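Local atomic coordinates of Alpha/beta hydrolase (Xanthomonas campestris pv. campestris, PDB entry 2QJW), a protein that is a putative alpha/beta hydrolase, probably a serine-dependent enzyme, whose substrate is not known. Residues 57-62 and 81-86; 102-107 and 154-159; 7-12 and 23-28. All coordinates share one frame; numbering follows the deposited sequence. Where two conformers were deposited one is given.

Contact 1 (57-62 and 81-86)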
ATOM      1  N   ARG A  57      -8.955   4.293  28.788  0.50 18.32           N
ATOM      2  CA  ARG A  57     -10.389   4.103  28.893  0.50 17.89           C
ATOM      3  C   ARG A  57     -11.110   5.423  28.596  0.50 15.72           C
ATOM      4  O   ARG A  57     -12.108   5.433  27.887  0.50 17.79           O
ATOM      5  CB  ARG A  57     -10.772   3.616  30.279  0.50 20.01           C
ATOM      6  CG  ARG A  57     -12.264   3.438  30.445  0.50 22.58           C
ATOM      7  N   GLY A  58     -10.560   6.512  29.118  1.00 14.37           N
ATOM      8  CA  GLY A  58     -11.118   7.870  28.919  1.00 15.58           C
ATOM      9  C   GLY A  58     -11.069   8.273  27.459  1.00 15.43           C
ATOM     10  O   GLY A  58     -11.997   8.871  26.924  1.00 13.25           O
ATOM     11  N   ARG A  59      -9.974   7.904  26.804  1.00 13.67           N
ATOM     12  CA  ARG A  59      -9.825   8.148  25.372  1.00 12.85           C
ATOM     13  C   ARG A  59     -10.854   7.407  24.599  1.00 13.19           C
ATOM     14  O   ARG A  59     -11.509   7.950  23.721  1.00 14.20           O
ATOM     15  CB  ARG A  59      -8.453   7.705  24.870  1.00 13.33           C
ATOM     16  CG  ARG A  59      -7.525   8.775  24.563  1.00 12.18           C
ATOM     17  CD  ARG A  59      -6.226   8.171  23.991  1.00 12.00           C
ATOM     18  NE  ARG A  59      -5.261   9.112  23.545  1.00 12.35           N
ATOM     19  CZ  ARG A  59      -4.956   9.402  22.285  1.00 13.62           C
ATOM     20  NH1 ARG A  59      -5.628   8.881  21.269  1.00 12.68           N
ATOM     21  NH2 ARG A  59      -3.994  10.262  22.080  1.00 14.33           N
ATOM     22  N   LEU A  60     -11.041   6.129  24.928  1.00 12.87           N
ATOM     23  CA  LEU A  60     -12.038   5.325  24.285  1.00 12.91           C
ATOM     24  C   LEU A  60     -13.441   5.915  24.471  1.00 13.24           C
ATOM     25  O   LEU A  60     -14.238   5.957  23.530  1.00 16.56           O
ATOM     26  CB  LEU A  60     -12.061   3.865  24.825  1.00 14.56           C
ATOM     27  CG  LEU A  60     -10.811   3.059  24.476  1.00 18.96           C
ATOM     28  CD1 LEU A  60     -10.565   1.864  25.476  1.00 19.67           C
ATOM     29  CD2 LEU A  60     -10.880   2.566  23.082  1.00 19.18           C
ATOM     30  N   GLN A  61     -13.757   6.308  25.702  1.00 15.83           N
ATOM     31  CA  GLN A  61     -15.103   6.857  25.989  1.00 13.84           C
ATOM     32  C   GLN A  61     -15.313   8.174  25.279  1.00 12.54           C
ATOM     33  O   GLN A  61     -16.394   8.380  24.714  1.00 14.30           O
ATOM     34  CB  GLN A  61     -15.302   7.028  27.493  1.00 15.13           C
ATOM     35  CG  GLN A  61     -16.670   7.624  27.860  1.00 21.16           C
ATOM     36  CD  GLN A  61     -17.823   6.678  27.576  1.00 29.82           C
ATOM     37  OE1 GLN A  61     -17.649   5.450  27.602  1.00 30.98           O
ATOM     38  NE2 GLN A  61     -19.008   7.234  27.322  1.00 34.55           N
ATOM     39  N   ARG A  62     -14.300   9.025  25.239  1.00 13.91           N
ATOM     40  CA  ARG A  62     -14.468  10.320  24.594  1.00 13.93           C
ATOM     41  C   ARG A  62     -14.707  10.122  23.087  1.00 14.49           C
ATOM     42  O   ARG A  62     -15.604  10.758  22.492  1.00 12.58           O
ATOM     43  CB  ARG A  62     -13.287  11.190  24.845  1.00 10.79           C
ATOM     44  CG  ARG A  62     -13.351  12.551  24.186  1.00 11.28           C
ATOM     45  CD  ARG A  62     -12.268  13.467  24.582  1.00 11.92           C
ATOM     46  NE  ARG A  62     -12.337  13.769  26.014  1.00 12.97           N
ATOM     47  CZ  ARG A  62     -11.329  14.332  26.669  1.00 12.41           C
ATOM     48  NH1 ARG A  62     -10.237  14.720  26.032  1.00 13.72           N
ATOM     49  NH2 ARG A  62     -11.419  14.543  27.974  1.00 13.56           N
ATOM     50  N   SER A  81      -3.615   7.695  14.332  1.00 10.27           N
ATOM     51  CA  SER A  81      -2.202   7.333  14.355  1.00 11.90           C
ATOM     52  C   SER A  81      -1.878   6.698  15.709  1.00 11.95           C
ATOM     53  O   SER A  81      -2.250   7.270  16.721  1.00 11.59           O
ATOM     54  CB  SER A  81      -1.324   8.544  14.145  1.00 15.76           C
ATOM     55  OG  SER A  81       0.033   8.149  14.186  1.00 24.25           O
ATOM     56  N   SER A  82      -1.216   5.534  15.697  1.00 11.36           N
ATOM     57  CA  SER A  82      -0.694   4.868  16.926  1.00 11.53           C
ATOM     58  C   SER A  82      -1.817   4.719  17.971  1.00 11.41           C
ATOM     59  O   SER A  82      -2.804   4.044  17.690  1.00 11.29           O
ATOM     60  CB  SER A  82       0.569   5.606  17.401  1.00 14.35           C
ATOM     61  OG  SER A  82       1.223   4.706  18.321  1.00 21.86           O
ATOM     62  N   LEU A  83      -1.682   5.315  19.168  1.00 12.68           N
ATOM     63  CA  LEU A  83      -2.745   5.180  20.168  1.00 12.62           C
ATOM     64  C   LEU A  83      -4.102   5.595  19.594  1.00 11.06           C
ATOM     65  O   LEU A  83      -5.124   5.013  19.933  1.00 12.02           O
ATOM     66  CB  LEU A  83      -2.421   5.985  21.405  1.00 12.79           C
ATOM     67  CG  LEU A  83      -3.386   5.832  22.589  1.00 14.37           C
ATOM     68  CD1 LEU A  83      -3.592   4.394  23.002  1.00 14.69           C
ATOM     69  CD2 LEU A  83      -2.889   6.699  23.764  1.00 14.53           C
ATOM     70  N   GLY A  84      -4.066   6.608  18.720  1.00 10.15           N
ATOM     71  CA  GLY A  84      -5.287   7.066  18.037  1.00 10.96           C
ATOM     72  C   GLY A  84      -5.875   6.009  17.162  1.00 10.99           C
ATOM     73  O   GLY A  84      -7.105   5.901  17.046  1.00 10.07           O
ATOM     74  N   SER A  85      -5.016   5.199  16.516  1.00 10.35           N
ATOM     75  CA  SER A  85      -5.516   4.077  15.749  1.00  9.01           C
ATOM     76  C   SER A  85      -6.155   3.000  16.610  1.00  8.97           C
ATOM     77  O   SER A  85      -7.163   2.430  16.218  1.00 11.52           O
ATOM     78  CB  SER A  85      -4.406   3.445  14.900  1.00 10.62           C
ATOM     79  OG  SER A  85      -4.017   4.334  13.894  1.00 10.56           O
ATOM     80  N   TYR A  86      -5.509   2.727  17.739  1.00 10.50           N
ATOM     81  CA  TYR A  86      -6.016   1.738  18.659  1.00 11.09           C
ATOM     82  C   TYR A  86      -7.426   2.147  19.076  1.00 10.58           C
ATOM     83  O   TYR A  86      -8.334   1.342  18.994  1.00 11.52           O
ATOM     84  CB  TYR A  86      -5.134   1.659  19.869  1.00 12.06           C
ATOM     85  CG  TYR A  86      -5.693   0.746  20.906  1.00 12.45           C
ATOM     86  CD1 TYR A  86      -5.586  -0.634  20.798  1.00 13.00           C
ATOM     87  CD2 TYR A  86      -6.359   1.262  21.996  1.00 12.83           C
ATOM     88  CE1 TYR A  86      -6.108  -1.521  21.772  1.00 13.15           C
ATOM     89  CE2 TYR A  86      -6.913   0.402  22.992  1.00 13.57           C
ATOM     90  CZ  TYR A  86      -6.785  -0.981  22.882  1.00 14.41           C
ATOM     91  OH  TYR A  86      -7.324  -1.769  23.848  1.00 16.44           O
TER
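Arg59, on helix 56-71, reaches across to Leu83 and Gly84 in the first turn of helix 83-92. The apolar part is a methyl laid over a flat group: Leu83 CD2 sits above one face of the Arg59 guanidinium, toward its rim, 3.4 Å from NE. The same methyl stays beside the aliphatic chain, 3.7 Å from Arg59 CD. With Leu83 CG anti to its backbone N (chi1 -174°), the leucine end is put over the arginine. Farther along, the tip of the arginine meets the helix main chain, Arg59 NH1 lying 3.7 Å from Gly84 CA, obliquely to the guanidinium. The arginine chain is straight from CG to NE, but its chi1 of -106° lies away from a staggered value.

The polar grip comes from outside the two helices. Arg59 NE forms a salt bridge with Asp45 OD1, and NH1 donates to the backbone O of His11. Just before the helix, Ser82 takes a strained backbone consistent with a nucleophile elbow. Chemically, the buried guanidinium spends its N-H groups on polar partners around its rim and offers a face to leucine, so the charge is probably well compensated where it lies.

Contact 2 (102-107 and 154-159)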
ATOM      1  N   LEU A 102      -5.977   3.307   9.598  1.00  8.43           N
ATOM      2  CA  LEU A 102      -5.075   3.174  10.748  1.00  9.19           C
ATOM      3  C   LEU A 102      -3.649   3.360  10.358  1.00  9.16           C
ATOM      4  O   LEU A 102      -3.108   2.620   9.574  1.00  9.08           O
ATOM      5  CB  LEU A 102      -5.219   1.792  11.324  1.00  8.72           C
ATOM      6  CG  LEU A 102      -6.608   1.241  11.640  1.00  9.93           C
ATOM      7  CD1 LEU A 102      -6.620  -0.209  12.210  1.00 12.45           C
ATOM      8  CD2 LEU A 102      -7.310   2.172  12.636  1.00 13.21           C
HETATM    9  N   MSE A 103      -3.003   4.379  10.918  1.00  8.65           N
HETATM   10  CA  MSE A 103      -1.545   4.591  10.788  1.00  9.81           C
HETATM   11  C   MSE A 103      -0.872   3.968  12.024  1.00  9.05           C
HETATM   12  O   MSE A 103      -1.303   4.208  13.146  1.00  9.21           O
HETATM   13  CB  MSE A 103      -1.169   6.030  10.637  1.00  9.45           C
HETATM   14  CG  MSE A 103      -1.832   6.707   9.418  1.00 11.21           C
HETATM   15 SE   MSE A 103      -1.432   8.537   9.186  0.75 12.25          SE
HETATM   16  CE  MSE A 103      -2.481   9.134  10.620  1.00 18.99           C
ATOM     17  N   VAL A 104       0.165   3.166  11.775  1.00  9.30           N
ATOM     18  CA  VAL A 104       1.011   2.510  12.831  1.00  7.59           C
ATOM     19  C   VAL A 104       0.163   2.063  14.036  1.00 10.13           C
ATOM     20  O   VAL A 104       0.393   2.488  15.159  1.00 10.03           O
ATOM     21  CB  VAL A 104       2.270   3.368  13.216  1.00  8.64           C
ATOM     22  CG1 VAL A 104       3.253   3.352  12.036  1.00 13.42           C
ATOM     23  CG2 VAL A 104       1.926   4.768  13.589  1.00 10.83           C
ATOM     24  N   PRO A 105      -0.823   1.177  13.808  1.00  9.65           N
ATOM     25  CA  PRO A 105      -1.672   0.707  14.906  1.00 11.37           C
ATOM     26  C   PRO A 105      -0.953  -0.262  15.843  1.00  8.60           C
ATOM     27  O   PRO A 105      -0.361  -1.195  15.358  1.00  9.50           O
ATOM     28  CB  PRO A 105      -2.815  -0.012  14.156  1.00  9.51           C
ATOM     29  CG  PRO A 105      -2.227  -0.531  12.967  1.00  9.20           C
ATOM     30  CD  PRO A 105      -1.202   0.520  12.540  1.00  8.30           C
ATOM     31  N   PRO A 106      -1.033  -0.033  17.147  1.00 11.20           N
ATOM     32  CA  PRO A 106      -0.475  -1.058  18.036  1.00 10.76           C
ATOM     33  C   PRO A 106      -1.435  -2.234  18.131  1.00 12.19           C
ATOM     34  O   PRO A 106      -2.655  -2.057  18.209  1.00 13.35           O
ATOM     35  CB  PRO A 106      -0.388  -0.355  19.370  1.00 15.59           C
ATOM     36  CG  PRO A 106      -1.412   0.653  19.337  1.00 16.02           C
ATOM     37  CD  PRO A 106      -1.618   1.096  17.873  1.00 14.64           C
ATOM     38  N   THR A 107      -0.918  -3.450  18.148  1.00 12.30           N
ATOM     39  CA  THR A 107      -1.744  -4.629  18.237  1.00 12.38           C
ATOM     40  C   THR A 107      -1.932  -5.040  19.710  1.00 14.99           C
ATOM     41  O   THR A 107      -2.869  -5.738  19.986  1.00 16.19           O
ATOM     42  CB  THR A 107      -1.202  -5.793  17.419  1.00 13.36           C
ATOM     43  OG1 THR A 107       0.074  -6.193  17.974  1.00 16.80           O
ATOM     44  CG2 THR A 107      -1.022  -5.381  15.945  1.00 15.01           C
ATOM     45  N   ASP A 154      10.214   3.421   6.678  1.00 11.68           N
ATOM     46  CA  ASP A 154      10.189   4.522   7.645  1.00 11.78           C
ATOM     47  C   ASP A 154      10.149   3.860   9.027  1.00 11.26           C
ATOM     48  O   ASP A 154      10.012   2.642   9.162  1.00 11.92           O
ATOM     49  CB  ASP A 154       8.973   5.464   7.433  1.00 11.68           C
ATOM     50  CG  ASP A 154       9.233   6.896   7.814  1.00 15.83           C
ATOM     51  OD1 ASP A 154      10.083   7.216   8.664  1.00 15.55           O
ATOM     52  OD2 ASP A 154       8.602   7.804   7.231  1.00 13.03           O
ATOM     53  N   GLY A 155      10.216   4.689  10.064  1.00 11.92           N
ATOM     54  CA  GLY A 155       9.957   4.280  11.426  1.00 12.03           C
ATOM     55  C   GLY A 155       8.573   4.671  11.902  1.00 11.41           C
ATOM     56  O   GLY A 155       7.747   5.190  11.126  1.00 11.66           O
ATOM     57  N   HIS A 156       8.334   4.500  13.186  1.00 12.86           N
ATOM     58  CA  HIS A 156       7.027   4.701  13.763  1.00 12.42           C
ATOM     59  C   HIS A 156       6.374   6.041  13.506  1.00 12.58           C
ATOM     60  O   HIS A 156       5.160   6.144  13.460  1.00 14.01           O
ATOM     61  CB  HIS A 156       7.137   4.468  15.283  1.00 14.27           C
ATOM     62  CG  HIS A 156       5.851   4.559  15.990  1.00 13.20           C
ATOM     63  ND1 HIS A 156       4.873   3.600  15.879  1.00 11.92           N
ATOM     64  CD2 HIS A 156       5.377   5.496  16.856  1.00 16.66           C
ATOM     65  CE1 HIS A 156       3.832   3.981  16.617  1.00 15.64           C
ATOM     66  NE2 HIS A 156       4.119   5.113  17.224  1.00 14.78           N
ATOM     67  N   ARG A 157       7.180   7.109  13.426  1.00 12.29           N
ATOM     68  CA  ARG A 157       6.593   8.428  13.236  1.00 12.72           C
ATOM     69  C   ARG A 157       6.062   8.672  11.820  1.00 13.31           C
ATOM     70  O   ARG A 157       5.278   9.627  11.605  1.00 15.11           O
ATOM     71  CB  ARG A 157       7.605   9.511  13.582  1.00 15.67           C
ATOM     72  CG  ARG A 157       8.192   9.411  14.993  1.00 20.24           C
ATOM     73  CD  ARG A 157       9.118  10.636  15.239  1.00 20.19           C
ATOM     74  NE  ARG A 157      10.210  10.741  14.273  1.00 23.07           N
ATOM     75  CZ  ARG A 157      11.401  10.178  14.423  1.00 28.47           C
ATOM     76  NH1 ARG A 157      11.678   9.445  15.485  1.00 24.44           N
ATOM     77  NH2 ARG A 157      12.318  10.337  13.488  1.00 29.09           N
ATOM     78  N   LEU A 158       6.446   7.845  10.863  1.00 12.73           N
ATOM     79  CA  LEU A 158       6.082   7.979   9.460  1.00 11.60           C
ATOM     80  C   LEU A 158       6.416   9.389   8.966  1.00 16.39           C
ATOM     81  O   LEU A 158       5.712   9.952   8.102  1.00 16.15           O
ATOM     82  CB  LEU A 158       4.582   7.688   9.169  1.00 12.96           C
ATOM     83  CG  LEU A 158       4.161   6.244   9.398  1.00 12.93           C
ATOM     84  CD1 LEU A 158       2.617   6.109   9.358  1.00 14.52           C
ATOM     85  CD2 LEU A 158       4.859   5.354   8.434  1.00 12.14           C
ATOM     86  N   GLY A 159       7.482   9.974   9.506  1.00 15.96           N
ATOM     87  CA  GLY A 159       7.807  11.385   9.210  1.00 17.39           C
ATOM     88  C   GLY A 159       8.158  11.702   7.779  1.00 16.18           C
ATOM     89  O   GLY A 159       8.021  12.864   7.317  1.00 20.90           O
TER
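Val104 is the residue that both His156 and Leu158 close upon, just past the end of strand 99-103. Its contact with the histidine is van der Waals and oblique to the ring: CG2 lies 3.7 Å from His156 CE1, while CB is 3.7 Å from ND1. The same CG2 also comes 3.5 Å from the His156 backbone O. The imidazole gets there because His156 CG is anti to the backbone N (chi1 -176°), which carries the ring across to the valine.

Purely apolar contacts follow on the strand side. Val104 CG1 and Leu158 CD1 meet tip to tip at 3.9 Å, and that leucine methyl is also 4.0 Å from CB of selenomethionine Met103, whose chain then runs off toward helix 20-31.

Hydrogen bonds shape the loop itself. A type I turn from Gly155 to Leu158 is closed by Leu158 N to Gly155 O, 3.0 Å, and Asp154 OD1 takes the N-H of Gly155. Beyond the segments, His156 ND1 is bonded to Asp130 OD2 and the ring touches Ser82. A histidine on the loop after the last strand, paired with an acid and facing a serine, is typical of the alpha/beta-hydrolase catalytic triad, the role these residues probably have here.

Contact 3 (7-12 and 23-28)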
ATOM      1  N   CYS A   7     -15.400  12.521   9.014  1.00 11.96           N
ATOM      2  CA  CYS A   7     -14.177  11.818   9.464  1.00 11.26           C
ATOM      3  C   CYS A   7     -13.752  12.299  10.846  1.00 11.15           C
ATOM      4  O   CYS A   7     -13.727  13.498  11.101  1.00 11.77           O
ATOM      5  CB  CYS A   7     -13.036  12.075   8.513  1.00 11.66           C
ATOM      6  SG  CYS A   7     -13.263  11.452   6.871  1.00 12.24           S
ATOM      7  N   ILE A   8     -13.522  11.351  11.753  1.00 10.18           N
ATOM      8  CA  ILE A   8     -12.984  11.674  13.088  1.00 11.11           C
ATOM      9  C   ILE A   8     -11.569  11.170  13.096  1.00 11.45           C
ATOM     10  O   ILE A   8     -11.344  10.000  12.872  1.00 10.42           O
ATOM     11  CB  ILE A   8     -13.805  11.092  14.214  1.00 10.20           C
ATOM     12  CG1 ILE A   8     -15.273  11.530  14.136  1.00 12.74           C
ATOM     13  CG2 ILE A   8     -13.122  11.516  15.565  1.00 10.18           C
ATOM     14  CD1 ILE A   8     -16.252  10.833  14.978  1.00 13.95           C
ATOM     15  N   LEU A   9     -10.592  12.067  13.276  1.00 11.45           N
ATOM     16  CA  LEU A   9      -9.153  11.801  13.125  1.00 10.33           C
ATOM     17  C   LEU A   9      -8.504  11.889  14.498  1.00 12.30           C
ATOM     18  O   LEU A   9      -8.489  12.979  15.085  1.00 11.03           O
ATOM     19  CB  LEU A   9      -8.553  12.844  12.200  1.00 10.18           C
ATOM     20  CG  LEU A   9      -9.387  13.049  10.926  1.00 13.11           C
ATOM     21  CD1 LEU A   9      -8.867  14.253  10.216  1.00 17.94           C
ATOM     22  CD2 LEU A   9      -9.405  11.775  10.047  1.00 11.00           C
ATOM     23  N   ALA A  10      -8.003  10.771  15.044  1.00  9.45           N
ATOM     24  CA  ALA A  10      -7.492  10.707  16.424  1.00  9.11           C
ATOM     25  C   ALA A  10      -5.984  10.671  16.507  1.00 12.29           C
ATOM     26  O   ALA A  10      -5.348   9.731  16.029  1.00 10.55           O
ATOM     27  CB  ALA A  10      -8.045   9.464  17.068  1.00  9.07           C
ATOM     28  N   HIS A  11      -5.448  11.705  17.119  1.00 10.51           N
ATOM     29  CA  HIS A  11      -4.011  11.833  17.306  1.00 11.01           C
ATOM     30  C   HIS A  11      -3.409  10.818  18.256  1.00 11.51           C
ATOM     31  O   HIS A  11      -4.095  10.233  19.074  1.00 11.91           O
ATOM     32  CB  HIS A  11      -3.679  13.270  17.731  1.00 11.39           C
ATOM     33  CG  HIS A  11      -4.004  13.618  19.167  1.00 11.78           C
ATOM     34  ND1 HIS A  11      -3.292  13.133  20.262  1.00 12.94           N
ATOM     35  CD2 HIS A  11      -4.995  14.378  19.675  1.00 13.19           C
ATOM     36  CE1 HIS A  11      -3.833  13.620  21.373  1.00 12.61           C
ATOM     37  NE2 HIS A  11      -4.875  14.361  21.047  1.00 13.86           N
ATOM     38  N   GLY A  12      -2.091  10.589  18.109  1.00 13.77           N
ATOM     39  CA  GLY A  12      -1.375   9.644  18.937  1.00 14.43           C
ATOM     40  C   GLY A  12      -1.040  10.181  20.324  1.00 15.69           C
ATOM     41  O   GLY A  12      -1.286  11.350  20.647  1.00 13.87           O
ATOM     42  N   THR A  23      -3.380  16.453  10.893  1.00 15.44           N
ATOM     43  CA  THR A  23      -3.642  17.639  10.174  1.00 15.26           C
ATOM     44  C   THR A  23      -3.655  17.316   8.680  1.00 15.30           C
ATOM     45  O   THR A  23      -4.513  17.767   7.934  1.00 14.84           O
ATOM     46  CB  THR A  23      -2.570  18.696  10.538  1.00 21.60           C
ATOM     47  OG1 THR A  23      -2.719  18.992  11.936  1.00 21.80           O
ATOM     48  CG2 THR A  23      -2.764  19.904   9.706  1.00 19.70           C
ATOM     49  N   ALA A  24      -2.723  16.515   8.234  1.00 13.20           N
ATOM     50  CA  ALA A  24      -2.685  16.085   6.839  1.00 14.69           C
ATOM     51  C   ALA A  24      -3.928  15.310   6.466  1.00 13.70           C
ATOM     52  O   ALA A  24      -4.478  15.501   5.384  1.00 14.01           O
ATOM     53  CB  ALA A  24      -1.449  15.228   6.580  1.00 14.50           C
ATOM     54  N   LEU A  25      -4.386  14.439   7.345  1.00 11.70           N
ATOM     55  CA  LEU A  25      -5.585  13.676   7.052  1.00 11.22           C
ATOM     56  C   LEU A  25      -6.814  14.594   7.016  1.00 12.82           C
ATOM     57  O   LEU A  25      -7.720  14.348   6.223  1.00 12.34           O
ATOM     58  CB  LEU A  25      -5.828  12.547   8.034  1.00 14.43           C
ATOM     59  CG  LEU A  25      -4.795  11.430   8.100  1.00 14.57           C
ATOM     60  CD1 LEU A  25      -5.410  10.251   8.919  1.00 16.09           C
ATOM     61  CD2 LEU A  25      -4.309  10.988   6.722  1.00 14.16           C
ATOM     62  N   ALA A  26      -6.866  15.611   7.847  1.00 10.37           N
ATOM     63  CA  ALA A  26      -7.960  16.598   7.809  1.00 11.34           C
ATOM     64  C   ALA A  26      -7.962  17.338   6.466  1.00 12.95           C
ATOM     65  O   ALA A  26      -9.031  17.632   5.920  1.00 12.99           O
ATOM     66  CB  ALA A  26      -7.855  17.557   8.944  1.00 12.58           C
ATOM     67  N   GLU A  27      -6.809  17.659   5.944  1.00 12.70           N
ATOM     68  CA  GLU A  27      -6.729  18.313   4.644  1.00 15.70           C
ATOM     69  C   GLU A  27      -7.252  17.355   3.575  1.00 16.04           C
ATOM     70  O   GLU A  27      -7.937  17.785   2.658  1.00 15.38           O
ATOM     71  CB  GLU A  27      -5.292  18.760   4.376  1.00 17.55           C
ATOM     72  CG  GLU A  27      -5.091  19.360   2.985  1.00 21.11           C
ATOM     73  N   VAL A  28      -6.996  16.050   3.676  1.00 13.33           N
ATOM     74  CA  VAL A  28      -7.531  15.107   2.696  1.00 11.66           C
ATOM     75  C   VAL A  28      -9.017  15.074   2.805  1.00 12.00           C
ATOM     76  O   VAL A  28      -9.721  15.157   1.776  1.00 11.74           O
ATOM     77  CB  VAL A  28      -6.950  13.697   2.923  1.00 12.08           C
ATOM     78  CG1 VAL A  28      -7.648  12.667   2.118  1.00 12.67           C
ATOM     79  CG2 VAL A  28      -5.482  13.679   2.544  1.00 13.26           C
TER
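Leu9 and Ala26 bring strand 6-10 and helix 20-31 closest together, their CA atoms 7.3 Å apart. Strand and helix belong to a beta-alpha-beta unit that continues into strand 35-37, part of the parallel sheet of the alpha/beta-hydrolase fold.

One side chain does most of the joining. Leu9 CG is anti to its own carbonyl carbon (chi1 -47°), and its branch CD1 is driven against the helix backbone. Leu9 CD1 lies 3.8 Å from Leu25 C and 3.4 Å from Ala26 N. Ala26 CB lies 3.7 Å from the same methyl, Leu9 CD1. Leu25 crosses Leu9 at an angle, and Leu25 CB touches Leu9 CD1 at 4.1 Å; farther out, Leu25 packs on Ala79 of the neighbouring strand 76-81 and on Phe169 of helix 162-174. Ile8, the preceding strand residue, turns instead to helix 56-71.

Past the strand, His11 ND1 donates to Gly12 O at 2.7 Å, nearly in the plane of its ring and fairly straight at 162°. His11 NE2 is bonded to Phe41 N, so both ring nitrogens are held and the ring's rotation is fixed. The tightest carbon pair across the contact is Leu9 CD1 with Ala26 CA, at 3.5 Å.

In the fold
The three contacts lie 14 to 15 Å apart, centre to centre, around neighbouring strands of one parallel sheet. Contacts 1 and 2 meet at the probable active site, where Ser82 OG lies 3.1 Å from His156 NE2. Met103 O lies in that junction, probably accepting from Ser82 N at 2.9 Å and from Ser85 OG at 2.8 Å. Contact 3 meets contact 1 at the arginine tip, with Arg59 NH1 and His11 O 3.0 Å apart, and through neighbouring strands, Ser81 N lying 3.2 Å from Ala10 O. Between contacts 2 and 3 the link is apolar, Met103 CE touching Leu25 CD1 at 3.6 Å.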